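Local structure of aminopeptidase N family protein (Idiomarina loihiensis L2TR, 4FGM) at residues Ser93-Ala97 with Asn107-Leu111; Asp161-Pro167 with Glu238-Ala244; Gly308-Tyr312 with Gly380-Leu385; Asn486-Lys490 with Asn502-Ser508; Gly513-Asp518 with Ile548-Arg552. The protein binds zinc in an M61-type peptidase domain and probably acts as a metal-dependent aminopeptidase, with a PDZ-like domain near its C terminus. All coordinates share one frame. Residue numbers count along the deposited sequence, not the author numbering.

Interaction 1: residues Ser93-Ala97 with Asn107-Leu111; sequences SVRSA and NNTSL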
# COMPACT_ATOMS: atom_id res chain seq x y z
N SER A 93 8.27 -9.71 -0.18
CA SER A 93 7.18 -8.74 -0.14
C SER A 93 6.42 -8.91 1.17
O SER A 93 6.54 -9.93 1.83
CB SER A 93 6.22 -8.93 -1.32
OG SER A 93 5.39 -10.06 -1.12
N VAL A 94 5.63 -7.91 1.54
CA VAL A 94 4.86 -7.93 2.80
C VAL A 94 3.64 -8.78 2.66
O VAL A 94 2.81 -8.90 3.55
CB VAL A 94 4.43 -6.52 3.16
CG1 VAL A 94 5.65 -5.65 3.34
CG2 VAL A 94 3.51 -5.93 2.07
N ARG A 95 3.54 -9.37 1.49
CA ARG A 95 2.38 -10.16 1.15
C ARG A 95 2.44 -11.69 1.29
O ARG A 95 1.46 -12.25 1.70
CB ARG A 95 1.95 -9.70 -0.24
CG ARG A 95 1.38 -8.24 -0.16
CD ARG A 95 1.17 -7.47 -1.46
NE ARG A 95 2.43 -7.03 -2.05
CZ ARG A 95 3.05 -7.67 -3.03
NH1 ARG A 95 2.52 -8.76 -3.56
NH2 ARG A 95 4.22 -7.22 -3.49
N SER A 96 3.56 -12.38 1.10
CA SER A 96 3.47 -13.83 1.23
C SER A 96 4.34 -14.58 2.24
O SER A 96 3.83 -15.09 3.23
CB SER A 96 3.66 -14.44 -0.14
OG SER A 96 4.85 -13.97 -0.75
N ALA A 97 5.61 -14.78 1.91
CA ALA A 97 6.55 -15.48 2.77
C ALA A 97 7.90 -15.52 2.12
O ALA A 97 8.03 -15.67 0.90
CB ALA A 97 6.07 -16.91 3.07
N ASN A 107 3.11 -14.72 6.22
CA ASN A 107 1.72 -14.42 6.51
C ASN A 107 1.09 -15.80 6.55
O ASN A 107 1.39 -16.66 5.71
CB ASN A 107 1.10 -13.61 5.38
CG ASN A 107 1.55 -12.17 5.38
OD1 ASN A 107 1.11 -11.36 6.21
ND2 ASN A 107 2.46 -11.84 4.47
N ASN A 108 0.20 -16.03 7.50
CA ASN A 108 -0.42 -17.34 7.61
C ASN A 108 -1.37 -17.69 6.47
O ASN A 108 -1.81 -18.84 6.37
CB ASN A 108 -1.06 -17.49 8.99
CG ASN A 108 0.00 -17.52 10.08
OD1 ASN A 108 0.97 -18.26 9.97
ND2 ASN A 108 -0.17 -16.71 11.12
N THR A 109 -1.67 -16.72 5.62
CA THR A 109 -2.50 -17.00 4.45
C THR A 109 -1.68 -17.89 3.53
O THR A 109 -2.22 -18.62 2.70
CB THR A 109 -2.84 -15.72 3.64
OG1 THR A 109 -1.74 -14.80 3.74
CG2 THR A 109 -4.13 -15.07 4.14
N SER A 110 -0.35 -17.84 3.67
CA SER A 110 0.55 -18.65 2.85
C SER A 110 0.98 -19.95 3.51
O SER A 110 1.29 -20.92 2.83
CB SER A 110 1.81 -17.85 2.48
OG SER A 110 1.55 -16.88 1.49
N LEU A 111 1.01 -19.98 4.84
CA LEU A 111 1.46 -21.18 5.55
C LEU A 111 0.42 -22.10 6.19
O LEU A 111 0.62 -23.31 6.24
CB LEU A 111 2.48 -20.77 6.62
CG LEU A 111 3.95 -20.68 6.18
CD1 LEU A 111 4.10 -19.68 5.06
CD2 LEU A 111 4.80 -20.29 7.36
O HOH W 1 1.50 -8.79 5.98
O HOH W 2 0.38 -14.72 2.26
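This is a buried, mainly polar contact inside the N-terminal beta domain. The loop Ser93-Ala97 follows strand 81-91, and Asn107-Leu111 carries a short helical turn just after strand 103-106. Asn107 does most of the joining. Its backbone N donates to Ser96 O at 3.1 Å, and its side-chain ND2 donates to Val94 O at 3.1 Å. One residue thus holds two carbonyls of the loop. Asn107 O also accepts from Ser110 N at 2.9 Å, which starts the helical turn. Ser110 OG lies 3.4 Å from Ser96 O, at best a weak hydrogen bond.

Two waters fill the gaps. Water 1 donates to Val94 O (2.8 Å) and to Asn107 OD1 (2.6 Å). Water 2 donates to Arg95 O at 2.8 Å and lies 2.6 Å from both Thr109 OG1 and Ser110 OG. At the far end the contact turns apolar, with Ala97 CB 3.9 Å from Leu111 CD1.

Within the loop, Ser93 OG accepts from Arg95 N at 3.3 Å, an ST turn. Ser93 OG and Ser96 OG also bond to Asp91. The CA-to-CB bond of Arg95 points away from Asn107-Leu111, and its side chain touches the bound maleic acid. The loop is held through its carbonyl oxygens, by amide donors and water; the Arg95 side chain takes no part in these bonds and belongs to the maleic acid pocket.

Interaction 2: residues Asp161-Pro167 with Glu238-Ala244; sequences DALIDYP and EHRNSTA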
# COMPACT_ATOMS: atom_id res chain seq x y z
N ASP A 161 -9.58 -16.31 10.87
CA ASP A 161 -9.52 -14.94 10.36
C ASP A 161 -8.48 -14.12 11.10
O ASP A 161 -7.77 -13.31 10.51
CB ASP A 161 -10.88 -14.25 10.51
CG ASP A 161 -10.87 -12.83 9.98
OD1 ASP A 161 -10.84 -12.65 8.75
OD2 ASP A 161 -10.87 -11.90 10.81
N ALA A 162 -8.39 -14.33 12.41
CA ALA A 162 -7.42 -13.60 13.21
C ALA A 162 -6.03 -14.16 12.93
O ALA A 162 -5.07 -13.41 12.78
CB ALA A 162 -7.75 -13.74 14.69
N LEU A 163 -5.94 -15.48 12.83
CA LEU A 163 -4.67 -16.14 12.56
C LEU A 163 -3.95 -15.56 11.35
O LEU A 163 -2.75 -15.28 11.40
CB LEU A 163 -4.89 -17.63 12.33
CG LEU A 163 -3.64 -18.43 11.92
CD1 LEU A 163 -2.72 -18.58 13.13
CD2 LEU A 163 -4.05 -19.81 11.41
N ILE A 164 -4.68 -15.40 10.25
CA ILE A 164 -4.07 -14.89 9.03
C ILE A 164 -3.90 -13.38 9.01
O ILE A 164 -3.58 -12.79 7.97
CB ILE A 164 -4.85 -15.36 7.79
CG1 ILE A 164 -6.28 -14.82 7.83
CG2 ILE A 164 -4.87 -16.88 7.76
CD1 ILE A 164 -7.06 -15.13 6.57
N ASP A 165 -4.09 -12.74 10.16
CA ASP A 165 -3.91 -11.30 10.23
C ASP A 165 -2.75 -10.93 11.15
O ASP A 165 -2.63 -9.79 11.59
CB ASP A 165 -5.19 -10.61 10.71
CG ASP A 165 -5.18 -9.12 10.42
OD1 ASP A 165 -4.75 -8.76 9.29
OD2 ASP A 165 -5.58 -8.32 11.29
N TYR A 166 -1.91 -11.91 11.46
CA TYR A 166 -0.74 -11.65 12.29
C TYR A 166 0.50 -12.12 11.54
O TYR A 166 0.82 -13.30 11.55
CB TYR A 166 -0.81 -12.42 13.63
CG TYR A 166 -1.94 -12.03 14.55
CD1 TYR A 166 -2.97 -12.92 14.83
CD2 TYR A 166 -1.98 -10.77 15.15
CE1 TYR A 166 -4.02 -12.58 15.69
CE2 TYR A 166 -3.01 -10.41 16.01
CZ TYR A 166 -4.03 -11.32 16.28
OH TYR A 166 -5.06 -10.97 17.13
N PRO A 167 1.19 -11.20 10.85
CA PRO A 167 2.39 -11.65 10.14
C PRO A 167 3.52 -11.89 11.13
O PRO A 167 3.46 -11.40 12.26
CB PRO A 167 2.69 -10.50 9.18
CG PRO A 167 2.12 -9.29 9.90
CD PRO A 167 0.80 -9.84 10.43
N GLU A 238 -1.38 -3.50 6.13
CA GLU A 238 -1.97 -3.24 7.43
C GLU A 238 -2.53 -4.48 8.10
O GLU A 238 -2.92 -5.44 7.43
CB GLU A 238 -3.10 -2.21 7.30
CG GLU A 238 -4.31 -2.74 6.55
CD GLU A 238 -4.15 -2.70 5.05
OE1 GLU A 238 -3.00 -2.58 4.57
OE2 GLU A 238 -5.17 -2.79 4.34
N HIS A 239 -2.58 -4.44 9.43
CA HIS A 239 -3.12 -5.53 10.23
C HIS A 239 -3.70 -4.93 11.51
O HIS A 239 -3.38 -3.78 11.86
CB HIS A 239 -2.04 -6.57 10.52
CG HIS A 239 -1.56 -7.28 9.29
ND1 HIS A 239 -2.36 -8.15 8.58
CD2 HIS A 239 -0.40 -7.18 8.59
CE1 HIS A 239 -1.72 -8.55 7.50
NE2 HIS A 239 -0.53 -7.98 7.48
N ARG A 240 -4.57 -5.68 12.19
CA ARG A 240 -5.23 -5.18 13.39
C ARG A 240 -4.33 -4.62 14.49
O ARG A 240 -4.69 -3.65 15.13
CB ARG A 240 -6.18 -6.23 13.96
CG ARG A 240 -5.54 -7.52 14.44
CD ARG A 240 -6.62 -8.56 14.65
NE ARG A 240 -7.16 -9.04 13.38
CZ ARG A 240 -8.20 -9.86 13.26
NH1 ARG A 240 -8.82 -10.28 14.35
NH2 ARG A 240 -8.60 -10.28 12.07
N ASN A 241 -3.16 -5.21 14.72
CA ASN A 241 -2.29 -4.67 15.76
C ASN A 241 -0.82 -4.67 15.34
O ASN A 241 0.10 -4.63 16.17
CB ASN A 241 -2.50 -5.43 17.08
CG ASN A 241 -1.89 -6.83 17.07
OD1 ASN A 241 -1.69 -7.42 16.01
ND2 ASN A 241 -1.61 -7.36 18.26
N SER A 242 -0.60 -4.68 14.03
CA SER A 242 0.74 -4.67 13.46
C SER A 242 0.68 -4.36 11.97
O SER A 242 -0.40 -4.25 11.37
CB SER A 242 1.40 -6.04 13.63
OG SER A 242 0.80 -6.99 12.77
N THR A 243 1.85 -4.21 11.37
CA THR A 243 1.94 -3.96 9.94
C THR A 243 3.26 -4.52 9.46
O THR A 243 4.24 -4.56 10.21
CB THR A 243 1.84 -2.44 9.60
OG1 THR A 243 1.88 -2.28 8.17
CG2 THR A 243 2.99 -1.66 10.22
N ALA A 244 3.27 -4.99 8.22
CA ALA A 244 4.49 -5.53 7.62
C ALA A 244 4.93 -4.52 6.55
O ALA A 244 4.18 -4.20 5.62
CB ALA A 244 4.21 -6.89 6.99
O HOH W 3 -1.76 -7.79 13.32
O HOH W 4 1.79 -9.70 13.53
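Charge dominates this buried contact. Arg240 NE forms a salt bridge with Asp165 OD2 at 2.7 Å, and Arg240 NH2 forms another with Asp161 OD2 at 3.1 Å. Both carboxylates meet the guanidinium at its edge, while Ala162 lies over one of its faces. Asp165 OD2 also accepts from the backbone Arg240 N at 3.0 Å, so this carboxylate oxygen fixes both the main chain and the side chain of Arg240.

The other oxygen, Asp165 OD1, takes a short and nearly linear hydrogen bond from His239 ND1 at 2.6 Å. The Leu163-Tyr166 type I turn sets Asp165 just past the end of helix 160-163.

Packing contacts follow. Pro167 CD sits over the face of the His239 ring, 3.6 Å from its centroid, a CH-pi contact. Pro167 CG is 4.3 Å from Ala244 CB.

Water completes the interface. Water 3 donates to Asp165 O (2.8 Å) and Asn241 OD1 (2.7 Å) and lies 2.7 Å from Ser242 OG. Asn241 ND2 bonds to Gly141 O. Water 4 donates to Pro167 O at 2.7 Å.

The contact joins the N-terminal beta domain to the turn between strands 235-238 and 242-248. Glu238, the last residue of strand 235-238, touches the bound maleic acid and the zinc ligand His277. Strand 235-238 is outermost in its five-stranded sheet and borders the active site, as the edge strand does in gluzincin metallopeptidases.

Interaction 3: residues Gly308-Tyr312 with Gly380-Leu385; sequences GMTSY and GALIAL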
# COMPACT_ATOMS: atom_id res chain seq x y z
N GLY A 308 -8.47 5.99 -0.17
CA GLY A 308 -8.43 7.43 -0.40
C GLY A 308 -8.20 8.29 0.83
O GLY A 308 -7.26 9.09 0.86
N MSE A 309 -9.05 8.13 1.85
CA MSE A 309 -8.92 8.91 3.08
C MSE A 309 -7.54 8.69 3.69
O MSE A 309 -6.87 9.64 4.12
CB MSE A 309 -9.99 8.50 4.11
CG MSE A 309 -11.44 8.58 3.64
SE MSE A 309 -12.05 10.35 3.06
CE MSE A 309 -12.20 10.00 1.17
N THR A 310 -7.12 7.43 3.72
CA THR A 310 -5.83 7.06 4.28
C THR A 310 -4.69 7.71 3.48
O THR A 310 -3.67 8.12 4.05
CB THR A 310 -5.63 5.54 4.26
OG1 THR A 310 -6.82 4.91 4.77
CG2 THR A 310 -4.42 5.14 5.10
N SER A 311 -4.87 7.82 2.17
CA SER A 311 -3.86 8.43 1.32
C SER A 311 -3.79 9.94 1.48
O SER A 311 -2.85 10.57 1.01
CB SER A 311 -4.09 8.08 -0.15
OG SER A 311 -3.81 6.71 -0.37
N TYR A 312 -4.79 10.52 2.15
CA TYR A 312 -4.79 11.95 2.40
C TYR A 312 -4.18 12.19 3.77
O TYR A 312 -3.36 13.08 3.96
CB TYR A 312 -6.21 12.51 2.37
CG TYR A 312 -6.35 13.87 3.02
CD1 TYR A 312 -5.81 15.01 2.42
CD2 TYR A 312 -7.04 14.03 4.23
CE1 TYR A 312 -5.94 16.27 3.01
CE2 TYR A 312 -7.18 15.27 4.82
CZ TYR A 312 -6.64 16.39 4.21
OH TYR A 312 -6.79 17.63 4.78
N GLY A 380 -8.91 9.51 -4.54
CA GLY A 380 -9.61 9.39 -3.27
C GLY A 380 -9.00 10.40 -2.32
O GLY A 380 -9.69 11.01 -1.49
N ALA A 381 -7.69 10.60 -2.44
CA ALA A 381 -6.99 11.53 -1.58
C ALA A 381 -7.46 12.96 -1.86
O ALA A 381 -7.61 13.76 -0.93
CB ALA A 381 -5.49 11.42 -1.80
N LEU A 382 -7.69 13.27 -3.13
CA LEU A 382 -8.15 14.61 -3.48
C LEU A 382 -9.60 14.81 -3.03
O LEU A 382 -10.01 15.92 -2.67
CB LEU A 382 -8.01 14.83 -4.99
CG LEU A 382 -6.56 14.78 -5.50
CD1 LEU A 382 -6.53 15.07 -6.99
CD2 LEU A 382 -5.71 15.80 -4.76
N ILE A 383 -10.38 13.73 -3.03
CA ILE A 383 -11.76 13.79 -2.58
C ILE A 383 -11.72 14.13 -1.10
O ILE A 383 -12.44 15.02 -0.63
CB ILE A 383 -12.47 12.43 -2.76
CG1 ILE A 383 -12.76 12.19 -4.24
CG2 ILE A 383 -13.74 12.39 -1.91
CD1 ILE A 383 -13.52 10.90 -4.52
N ALA A 384 -10.87 13.43 -0.36
CA ALA A 384 -10.73 13.66 1.08
C ALA A 384 -10.32 15.11 1.33
O ALA A 384 -10.82 15.75 2.25
CB ALA A 384 -9.68 12.70 1.67
N LEU A 385 -9.40 15.61 0.51
CA LEU A 385 -8.94 16.99 0.64
C LEU A 385 -10.11 17.94 0.49
O LEU A 385 -10.27 18.90 1.25
CB LEU A 385 -7.90 17.32 -0.43
CG LEU A 385 -7.60 18.81 -0.61
CD1 LEU A 385 -6.73 19.30 0.54
CD2 LEU A 385 -6.91 19.04 -1.95
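Tyr312 lays one face of its ring over the backbone of Leu385. Leu385 CA is 4.3 Å from the ring centroid, a CH-pi contact, and Leu385 CD1 is 4.0 Å from Tyr312 CE1. At its base, Tyr312 CB packs 3.5 Å from Ala384 CB and 4.4 Å from Ala381 CB. The phenol OH reaches beyond both segments to Asp388 and Trp584.

Met309, a selenomethionine here, covers the other side of Ala384. Its SE atom is 3.6 Å from Ala384 CB. Its CE is 4.2 Å from Ile383 CG2. The small methyl of Ala384 thus fits between Met309 and Tyr312.

The two segments belong to helices 308-320 and 378-394 of the M61 peptidase domain. The axes of the segments 308-312 and 380-385 come within 7.0 Å and cross at -72°. Such a close approach depends on small residues. Gly308 CA lies 3.6 Å from Gly380 C, and a CB on either glycine would clash with the other segment. No hydrogen bond crosses this interface, but Ala381 CA makes a CA-H...O contact with Gly308 O at 3.5 Å.

Gly308 is next in sequence to the zinc ligand Glu307, the third ligand after the two histidines of the HExxH motif. Ser311 OG bonds to Glu307 O, and the Ser311 side chain touches His273. Facing helix 378-394, Ser311 CB is 4.0 Å from Ala381 CB.

Interaction 4: residues Asn486-Lys490 with Asn502-Ser508; sequences NFGAK and NVYHDES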
# COMPACT_ATOMS: atom_id res chain seq x y z
N ASN A 486 8.30 18.10 -24.71
CA ASN A 486 8.46 16.80 -24.06
C ASN A 486 7.82 15.69 -24.88
O ASN A 486 6.99 15.93 -25.75
CB ASN A 486 7.96 16.79 -22.61
CG ASN A 486 6.46 16.87 -22.49
OD1 ASN A 486 5.73 16.79 -23.47
ND2 ASN A 486 5.99 17.03 -21.26
N PHE A 487 8.24 14.47 -24.61
CA PHE A 487 7.74 13.33 -25.34
C PHE A 487 6.28 13.02 -25.11
O PHE A 487 5.60 12.53 -26.01
CB PHE A 487 8.55 12.08 -24.99
CG PHE A 487 9.92 12.07 -25.58
CD1 PHE A 487 10.09 11.80 -26.93
CD2 PHE A 487 11.03 12.31 -24.79
CE1 PHE A 487 11.36 11.77 -27.49
CE2 PHE A 487 12.31 12.28 -25.34
CZ PHE A 487 12.47 12.01 -26.69
N GLY A 488 5.80 13.31 -23.92
CA GLY A 488 4.44 12.95 -23.60
C GLY A 488 4.57 11.45 -23.35
O GLY A 488 3.73 10.65 -23.76
N ALA A 489 5.66 11.08 -22.68
CA ALA A 489 5.96 9.69 -22.37
C ALA A 489 7.02 9.58 -21.28
O ALA A 489 7.97 10.35 -21.24
CB ALA A 489 6.45 8.97 -23.64
N LYS A 490 6.85 8.61 -20.39
CA LYS A 490 7.83 8.40 -19.33
C LYS A 490 8.91 7.47 -19.87
O LYS A 490 8.65 6.65 -20.74
CB LYS A 490 7.17 7.79 -18.10
CG LYS A 490 6.37 8.76 -17.26
CD LYS A 490 5.82 8.07 -16.02
CE LYS A 490 6.95 7.47 -15.19
NZ LYS A 490 6.43 6.66 -14.06
N ASN A 502 5.88 4.58 -20.45
CA ASN A 502 4.47 4.89 -20.74
C ASN A 502 4.36 5.92 -21.85
O ASN A 502 5.16 6.85 -21.93
CB ASN A 502 3.77 5.47 -19.51
CG ASN A 502 4.09 4.72 -18.24
OD1 ASN A 502 5.12 4.96 -17.61
ND2 ASN A 502 3.21 3.80 -17.86
N VAL A 503 3.36 5.77 -22.72
CA VAL A 503 3.16 6.75 -23.77
C VAL A 503 1.77 7.33 -23.58
O VAL A 503 0.77 6.60 -23.63
CB VAL A 503 3.30 6.13 -25.17
CG1 VAL A 503 2.96 7.18 -26.24
CG2 VAL A 503 4.73 5.61 -25.37
N TYR A 504 1.70 8.64 -23.33
CA TYR A 504 0.43 9.32 -23.11
C TYR A 504 -0.33 9.57 -24.39
O TYR A 504 0.19 10.13 -25.35
CB TYR A 504 0.67 10.65 -22.38
CG TYR A 504 1.18 10.45 -20.97
CD1 TYR A 504 0.32 10.09 -19.94
CD2 TYR A 504 2.53 10.58 -20.68
CE1 TYR A 504 0.80 9.86 -18.64
CE2 TYR A 504 3.02 10.36 -19.40
CZ TYR A 504 2.15 10.00 -18.38
OH TYR A 504 2.63 9.79 -17.12
N HIS A 505 -1.59 9.14 -24.37
CA HIS A 505 -2.47 9.28 -25.51
C HIS A 505 -2.51 10.67 -26.13
O HIS A 505 -2.54 11.68 -25.42
CB HIS A 505 -3.88 8.87 -25.11
CG HIS A 505 -4.83 8.80 -26.26
ND1 HIS A 505 -4.73 7.84 -27.24
CD2 HIS A 505 -5.89 9.57 -26.59
CE1 HIS A 505 -5.69 8.02 -28.13
NE2 HIS A 505 -6.40 9.07 -27.76
N ASP A 506 -2.51 10.72 -27.46
CA ASP A 506 -2.59 11.96 -28.22
C ASP A 506 -1.46 12.97 -28.06
O ASP A 506 -1.59 14.12 -28.48
CB ASP A 506 -3.93 12.65 -27.93
CG ASP A 506 -4.36 13.58 -29.05
OD1 ASP A 506 -4.32 13.16 -30.22
OD2 ASP A 506 -4.74 14.74 -28.76
N GLU A 507 -0.34 12.57 -27.45
CA GLU A 507 0.77 13.50 -27.29
C GLU A 507 1.92 13.22 -28.28
O GLU A 507 1.79 12.36 -29.16
CB GLU A 507 1.23 13.51 -25.83
CG GLU A 507 0.17 14.15 -24.92
CD GLU A 507 0.61 14.33 -23.48
OE1 GLU A 507 1.83 14.46 -23.24
OE2 GLU A 507 -0.26 14.38 -22.59
N SER A 508 3.03 13.94 -28.15
CA SER A 508 4.17 13.80 -29.09
C SER A 508 4.64 12.39 -29.45
O SER A 508 4.64 12.01 -30.62
CB SER A 508 5.35 14.63 -28.59
OG SER A 508 4.98 16.00 -28.49
O HOH W 5 4.10 16.08 -26.00
O HOH W 6 2.81 10.57 -26.43
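Asn486 begins the contact through water. Its O accepts from water 5 at 2.9 Å, and the same water lies 2.6 Å from Ser508 OG. Ser508 OG also bonds to Gln564. At Phe487 the backbone O meets Ser508 CB at 3.3 Å. The CA-to-CB bond of Phe487 points away from Asn502-Ser508, and its side chain touches Ile520 and Ile523 of strand 519-523.

Gly488 has positive phi, and a CB here would clash with Glu507 OE1, which lies 3.0 Å from Gly488 CA. That carboxylate forms a salt bridge with Arg342 of the helical part. Gly488 O accepts from Tyr504 N at 2.9 Å.

Ala489 starts the regular strand. It pairs with Val503 as an antiparallel non-hydrogen-bonded pair, and Ala489 CB is 4.2 Å from Val503 CG2. Lys490 and Asn502 form the next, hydrogen-bonded pair. Lys490 N donates to Asn502 O at 2.9 Å, and Asn502 N returns a weak bond to Lys490 O at 3.5 Å. Along its side chain, Lys490 CD is 3.8 Å from Tyr504 OH.

Beyond Val503, a type II turn from Tyr504 to Glu507 leads into helix 508-512, with Glu507 at the N-cap position. The contact closes the open end of the beta hairpin 489-494/497-503, consistent with a PDZ-like domain.

Interaction 5: residues Gly513-Asp518 with Ile548-Arg552; sequences GLSAGD and IHAFR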
# COMPACT_ATOMS: atom_id res chain seq x y z
N GLY A 513 4.55 7.37 -33.17
CA GLY A 513 4.46 5.92 -33.24
C GLY A 513 5.36 5.19 -32.28
O GLY A 513 5.73 4.05 -32.53
N LEU A 514 5.75 5.84 -31.18
CA LEU A 514 6.60 5.20 -30.18
C LEU A 514 5.69 4.47 -29.20
O LEU A 514 4.54 4.88 -28.98
CB LEU A 514 7.42 6.25 -29.42
CG LEU A 514 8.61 6.87 -30.15
CD1 LEU A 514 9.04 8.13 -29.42
CD2 LEU A 514 9.74 5.86 -30.23
N SER A 515 6.19 3.41 -28.58
CA SER A 515 5.38 2.65 -27.64
C SER A 515 6.18 2.23 -26.43
O SER A 515 7.41 2.15 -26.48
CB SER A 515 4.82 1.40 -28.32
OG SER A 515 4.02 1.73 -29.43
N ALA A 516 5.47 1.94 -25.35
CA ALA A 516 6.11 1.48 -24.13
C ALA A 516 6.89 0.24 -24.52
O ALA A 516 6.39 -0.60 -25.27
CB ALA A 516 5.08 1.14 -23.08
N GLY A 517 8.12 0.12 -24.04
CA GLY A 517 8.94 -1.04 -24.38
C GLY A 517 10.01 -0.70 -25.40
O GLY A 517 11.06 -1.35 -25.44
N ASP A 518 9.74 0.29 -26.24
CA ASP A 518 10.70 0.72 -27.25
C ASP A 518 11.89 1.37 -26.56
O ASP A 518 11.79 1.82 -25.42
CB ASP A 518 10.08 1.77 -28.19
CG ASP A 518 8.91 1.24 -28.98
OD1 ASP A 518 8.70 0.01 -29.02
OD2 ASP A 518 8.20 2.07 -29.60
N ILE A 548 13.39 10.35 -35.00
CA ILE A 548 13.69 9.56 -33.82
C ILE A 548 14.07 8.17 -34.28
O ILE A 548 13.41 7.60 -35.15
CB ILE A 548 12.47 9.40 -32.89
CG1 ILE A 548 11.95 10.76 -32.42
CG2 ILE A 548 12.84 8.48 -31.72
CD1 ILE A 548 12.89 11.52 -31.55
N HIS A 549 15.14 7.62 -33.72
CA HIS A 549 15.54 6.27 -34.06
C HIS A 549 15.33 5.46 -32.79
O HIS A 549 15.89 5.80 -31.73
CB HIS A 549 17.01 6.20 -34.48
CG HIS A 549 17.28 6.76 -35.84
ND1 HIS A 549 17.66 8.07 -36.05
CD2 HIS A 549 17.21 6.19 -37.07
CE1 HIS A 549 17.82 8.28 -37.34
NE2 HIS A 549 17.56 7.16 -37.98
N ALA A 550 14.53 4.41 -32.87
CA ALA A 550 14.27 3.62 -31.69
C ALA A 550 14.04 2.18 -32.05
O ALA A 550 13.58 1.85 -33.14
CB ALA A 550 13.06 4.17 -30.97
N PHE A 551 14.37 1.32 -31.11
CA PHE A 551 14.20 -0.10 -31.30
C PHE A 551 12.90 -0.62 -30.72
O PHE A 551 12.55 -0.25 -29.56
CB PHE A 551 15.30 -0.88 -30.61
CG PHE A 551 16.56 -0.98 -31.38
CD1 PHE A 551 16.61 -1.74 -32.54
CD2 PHE A 551 17.71 -0.32 -30.94
CE1 PHE A 551 17.78 -1.85 -33.26
CE2 PHE A 551 18.89 -0.42 -31.65
CZ PHE A 551 18.93 -1.19 -32.82
N ARG A 552 12.15 -1.40 -31.50
CA ARG A 552 10.94 -2.01 -30.94
C ARG A 552 11.47 -3.46 -31.02
O ARG A 552 11.71 -4.01 -32.13
CB ARG A 552 9.69 -1.84 -31.81
CG ARG A 552 8.56 -2.75 -31.26
CD ARG A 552 7.20 -2.20 -31.66
NE ARG A 552 7.09 -0.80 -31.25
CZ ARG A 552 6.29 0.07 -31.86
NH1 ARG A 552 5.53 -0.31 -32.90
NH2 ARG A 552 6.27 1.34 -31.46
O HOH W 7 3.38 2.14 -32.04
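Gly513-Asp518 is an irregular link and Ile548-Arg552 is the end of a beta strand, both in the PDZ-like domain. Gly513 ends helix 508-512 in a Schellman motif with positive phi. A type II turn then runs from Ser515 to Asp518, with Asp518 N bonded to Ser515 O at 3.0 Å. The nearest CA atoms across the segments are those of Asp518 and Arg552, 4.6 Å apart. Asp518 CA also makes a CA-H...O contact with Phe551 O at 3.1 Å.

Leu514 supplies the apolar part. Its CD2 packs 3.8 Å from Ala550 CB and 4.3 Å from Ile548 CG2. Ile520 of strand 519-523 and Leu559 of strand 555-562 also touch Leu514.

The polar part gathers round Arg552. Its guanidinium meets the Asp518 carboxylate edge-on, in a two-point salt bridge. Arg552 NE donates to Asp518 OD1 at 2.9 Å, and Arg552 NH2 donates to Asp518 OD2 at 2.8 Å. Arg552 NH2 also donates to Gly513 O at 3.0 Å, which ties the end of the helix to the strand. Water 7 donates to Gly513 O at 3.1 Å and lies 2.7 Å from Ser515 OG. Asp518 OD2 is shared further: it accepts from Ser515 N at 2.6 Å.

How the interactions relate
From the N terminus, the five contacts follow one another in series; none nest or cross. Interaction 1 closes a short loop of the N-terminal beta domain. Interaction 2 closes a loop with 70 residues between its segments and ties that domain to the five-stranded sheet beside the active site. These two touch, with a probable hydrogen bond from Asn108 ND2 to Leu163 O at 3.0 Å. Interaction 3 closes a largely helical span of 67 residues and joins two peptidase-domain helices. In the PDZ-like domain, interaction 4 closes hairpin 489-494/497-503. Interaction 5 closes 29 residues, joining the link after helix 508-512 to strand 545-552. Interactions 4 and 5 touch where Val503 CG2 meets Leu514 O at 3.7 Å.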